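PDB 1QW2: conserved hypothetical protein TA1206 from Thermoplasma acidophilum, which is of unknown function, a small alpha/beta protein of the DUF1805 family that assembles with further copies of itself. Local coordinates for residues Leu32-Lys36 and Val65-Met71. Numbering follows the deposited sequence.
Sequences LLFIK and VKTLDDM
Residues 32-36 form an extended strand inside a mixed sheet, hydrogen-bonded between strands 18-25 and 41-43, and its side chains alternate between the two faces. Leu-33 and Ile-35 point toward 65-71, a loop that turns into a helix at Leu-68; Leu-32 and Phe-34 point away, where Phe-34 meets the ring of Phe-23, and Leu-32 and Phe-34 pack against a second subunit. Thus the first turn of helix 68-73 and its preceding loop, within the DUF1805 region, cover one face of the sheet while the other face of this strand serves assembly. The CA atoms of Leu-33 and Lys-66 lie 7.4 Å apart, those of Ile-35 and Leu-68 8.0 Å, a gap filled by the strand's side chains.

Leu-33, with chi1 p and chi2 t, is the most deeply covered residue. Its CD1 lies 3.6 Å from Lys-66 C, 3.7 Å from Thr-67 N and 4.0 Å from Val-65 CG2, so a branched leucine packs on loop backbone and side chain at once. Ile-35, m and t, extends CD1 to within 3.4 Å of Leu-68 CD1; the t,p rotamer of Leu-68 carries its tip strandward although its CA-to-CB bond points sideways. Met-71, a selenomethionine, runs from Leu-33 to Ile-35: its flexible m,t,p chain places CG 3.9 Å from Leu-33 CD1, SE 3.8 Å from Ile-35 CG1.

Thr-67 is the N-cap: its OG1 (chi1 p) accepts from Asp-70 N at 3.1 Å, while Asp-70 OD2 lies 3.2 Å from Thr-67 N in a weak return bond, completing a capping box. The cap gives the Asp-70 amide an acceptor that the first turn cannot supply; with no hydrogen bond joining the segments, helix and sheet are held by apolar burial.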
ATOM      1  N   LEU A  32       8.796  -6.969  -8.238  1.00 11.11           N
ATOM      2  CA  LEU A  32       7.725  -6.665  -9.170  1.00 10.33           C
ATOM      3  C   LEU A  32       7.568  -5.156  -9.137  1.00 10.03           C
ATOM      4  O   LEU A  32       7.498  -4.561  -8.065  1.00  9.76           O
ATOM      5  CB  LEU A  32       6.415  -7.326  -8.726  1.00 12.28           C
ATOM      6  CG  LEU A  32       5.134  -6.976  -9.500  1.00 16.26           C
ATOM      7  CD1 LEU A  32       4.041  -7.964  -9.125  1.00 20.45           C
ATOM      8  CD2 LEU A  32       4.684  -5.558  -9.197  1.00 21.55           C
ATOM      9  N   LEU A  33       7.547  -4.524 -10.302  1.00  9.78           N
ATOM     10  CA  LEU A  33       7.342  -3.091 -10.332  1.00 11.46           C
ATOM     11  C   LEU A  33       6.629  -2.672 -11.597  1.00  9.32           C
ATOM     12  O   LEU A  33       6.813  -3.268 -12.659  1.00  9.58           O
ATOM     13  CB  LEU A  33       8.662  -2.320 -10.177  1.00 15.74           C
ATOM     14  CG  LEU A  33       9.850  -2.552 -11.102  1.00 17.57           C
ATOM     15  CD1 LEU A  33      10.895  -1.465 -10.838  1.00 15.64           C
ATOM     16  CD2 LEU A  33      10.440  -3.939 -10.861  1.00 20.08           C
ATOM     17  N   PHE A  34       5.777  -1.667 -11.454  1.00  9.01           N
ATOM     18  CA  PHE A  34       5.034  -1.137 -12.579  1.00  7.97           C
ATOM     19  C   PHE A  34       4.720   0.334 -12.373  1.00  9.39           C
ATOM     20  O   PHE A  34       4.838   0.862 -11.264  1.00  9.84           O
ATOM     21  CB  PHE A  34       3.732  -1.944 -12.805  1.00 10.94           C
ATOM     22  CG  PHE A  34       2.698  -1.803 -11.708  1.00 12.32           C
ATOM     23  CD1 PHE A  34       1.928  -0.645 -11.589  1.00 14.50           C
ATOM     24  CD2 PHE A  34       2.456  -2.852 -10.830  1.00 13.61           C
ATOM     25  CE1 PHE A  34       0.930  -0.538 -10.612  1.00 15.64           C
ATOM     26  CE2 PHE A  34       1.459  -2.756  -9.849  1.00 15.21           C
ATOM     27  CZ  PHE A  34       0.697  -1.599  -9.743  1.00 13.84           C
ATOM     28  N   ILE A  35       4.375   0.998 -13.470  1.00  8.86           N
ATOM     29  CA  ILE A  35       3.982   2.397 -13.466  1.00 10.70           C
ATOM     30  C   ILE A  35       2.646   2.392 -14.195  1.00 11.89           C
ATOM     31  O   ILE A  35       2.560   1.934 -15.335  1.00 12.62           O
ATOM     32  CB  ILE A  35       4.961   3.291 -14.241  1.00 14.08           C
ATOM     33  CG1 ILE A  35       6.344   3.238 -13.595  1.00 18.19           C
ATOM     34  CG2 ILE A  35       4.437   4.732 -14.259  1.00 16.72           C
ATOM     35  CD1 ILE A  35       7.403   4.017 -14.354  1.00 19.27           C
ATOM     36  N   LYS A  36       1.606   2.889 -13.543  1.00 12.09           N
ATOM     37  CA  LYS A  36       0.290   2.891 -14.160  1.00 13.31           C
ATOM     38  C   LYS A  36      -0.317   4.274 -14.316  1.00 13.88           C
ATOM     39  O   LYS A  36      -0.301   5.085 -13.391  1.00 13.91           O
ATOM     40  CB  LYS A  36      -0.648   1.989 -13.356  1.00 16.65           C
ATOM     41  CG  LYS A  36      -2.055   1.850 -13.930  1.00 21.10           C
ATOM     42  CD  LYS A  36      -3.027   2.799 -13.247  1.00 23.36           C
ATOM     43  CE  LYS A  36      -4.437   2.628 -13.799  1.00 24.96           C
ATOM     44  NZ  LYS A  36      -5.452   3.326 -12.959  1.00 27.56           N
ATOM     45  N   VAL A  65      14.938  -4.049 -14.708  1.00 23.39           N
ATOM     46  CA  VAL A  65      14.693  -2.863 -13.897  1.00 21.86           C
ATOM     47  C   VAL A  65      14.453  -3.205 -12.431  1.00 22.36           C
ATOM     48  O   VAL A  65      13.884  -4.249 -12.109  1.00 22.22           O
ATOM     49  CB  VAL A  65      13.474  -2.076 -14.418  1.00 21.73           C
ATOM     50  CG1 VAL A  65      13.712  -1.645 -15.853  1.00 21.13           C
ATOM     51  CG2 VAL A  65      12.219  -2.927 -14.314  1.00 22.31           C
ATOM     52  N   LYS A  66      14.891  -2.313 -11.548  1.00 22.49           N
ATOM     53  CA  LYS A  66      14.726  -2.510 -10.115  1.00 22.90           C
ATOM     54  C   LYS A  66      14.183  -1.253  -9.445  1.00 21.47           C
ATOM     55  O   LYS A  66      13.689  -1.308  -8.321  1.00 23.23           O
ATOM     56  CB  LYS A  66      16.068  -2.898  -9.482  1.00 24.95           C
ATOM     57  CG  LYS A  66      16.665  -4.173 -10.059  1.00 28.37           C
ATOM     58  CD  LYS A  66      18.041  -4.472  -9.481  1.00 31.46           C
ATOM     59  CE  LYS A  66      18.636  -5.724 -10.108  1.00 31.57           C
ATOM     60  NZ  LYS A  66      20.021  -5.996  -9.628  1.00 33.63           N
ATOM     61  N   THR A  67      14.262  -0.123 -10.143  1.00 19.69           N
ATOM     62  CA  THR A  67      13.785   1.146  -9.599  1.00 19.63           C
ATOM     63  C   THR A  67      12.977   1.938 -10.618  1.00 17.96           C
ATOM     64  O   THR A  67      12.969   1.617 -11.807  1.00 17.58           O
ATOM     65  CB  THR A  67      14.960   2.038  -9.160  1.00 19.79           C
ATOM     66  OG1 THR A  67      15.636   2.530 -10.325  1.00 22.02           O
ATOM     67  CG2 THR A  67      15.942   1.247  -8.305  1.00 20.70           C
ATOM     68  N   LEU A  68      12.302   2.979 -10.140  1.00 19.00           N
ATOM     69  CA  LEU A  68      11.507   3.839 -11.006  1.00 19.62           C
ATOM     70  C   LEU A  68      12.418   4.463 -12.059  1.00 19.82           C
ATOM     71  O   LEU A  68      12.069   4.525 -13.238  1.00 19.83           O
ATOM     72  CB  LEU A  68      10.841   4.942 -10.185  1.00 19.31           C
ATOM     73  CG  LEU A  68      10.190   6.080 -10.974  1.00 21.17           C
ATOM     74  CD1 LEU A  68       9.082   5.534 -11.862  1.00 19.75           C
ATOM     75  CD2 LEU A  68       9.643   7.114 -10.006  1.00 22.16           C
ATOM     76  N   ASP A  69      13.587   4.924 -11.624  1.00 22.10           N
ATOM     77  CA  ASP A  69      14.550   5.533 -12.533  1.00 24.01           C
ATOM     78  C   ASP A  69      14.955   4.560 -13.636  1.00 23.31           C
ATOM     79  O   ASP A  69      15.053   4.945 -14.802  1.00 23.11           O
ATOM     80  CB  ASP A  69      15.794   5.990 -11.765  1.00 27.26           C
ATOM     81  CG  ASP A  69      15.554   7.254 -10.963  1.00 30.23           C
ATOM     82  OD1 ASP A  69      16.465   7.666 -10.215  1.00 33.61           O
ATOM     83  OD2 ASP A  69      14.457   7.840 -11.081  1.00 33.04           O
ATOM     84  N   ASP A  70      15.192   3.305 -13.265  1.00 22.21           N
ATOM     85  CA  ASP A  70      15.575   2.290 -14.243  1.00 22.46           C
ATOM     86  C   ASP A  70      14.475   2.119 -15.286  1.00 21.07           C
ATOM     87  O   ASP A  70      14.751   2.022 -16.482  1.00 20.76           O
ATOM     88  CB  ASP A  70      15.830   0.939 -13.568  1.00 24.63           C
ATOM     89  CG  ASP A  70      17.092   0.929 -12.731  1.00 27.57           C
ATOM     90  OD1 ASP A  70      18.116   1.473 -13.190  1.00 30.16           O
ATOM     91  OD2 ASP A  70      17.063   0.358 -11.622  1.00 31.14           O
HETATM   92  N   MSE A  71      13.229   2.081 -14.826  1.00 20.09           N
HETATM   93  CA  MSE A  71      12.098   1.914 -15.732  1.00 18.00           C
HETATM   94  C   MSE A  71      11.975   3.045 -16.741  1.00 17.63           C
HETATM   95  O   MSE A  71      11.802   2.804 -17.933  1.00 17.05           O
HETATM   96  CB  MSE A  71      10.785   1.813 -14.952  1.00 19.95           C
HETATM   97  CG  MSE A  71      10.575   0.497 -14.244  1.00 19.55           C
HETATM   98 SE   MSE A  71       8.746   0.349 -13.640  1.00 20.09          SE
HETATM   99  CE  MSE A  71       7.926  -0.176 -15.285  1.00 17.13           C
TER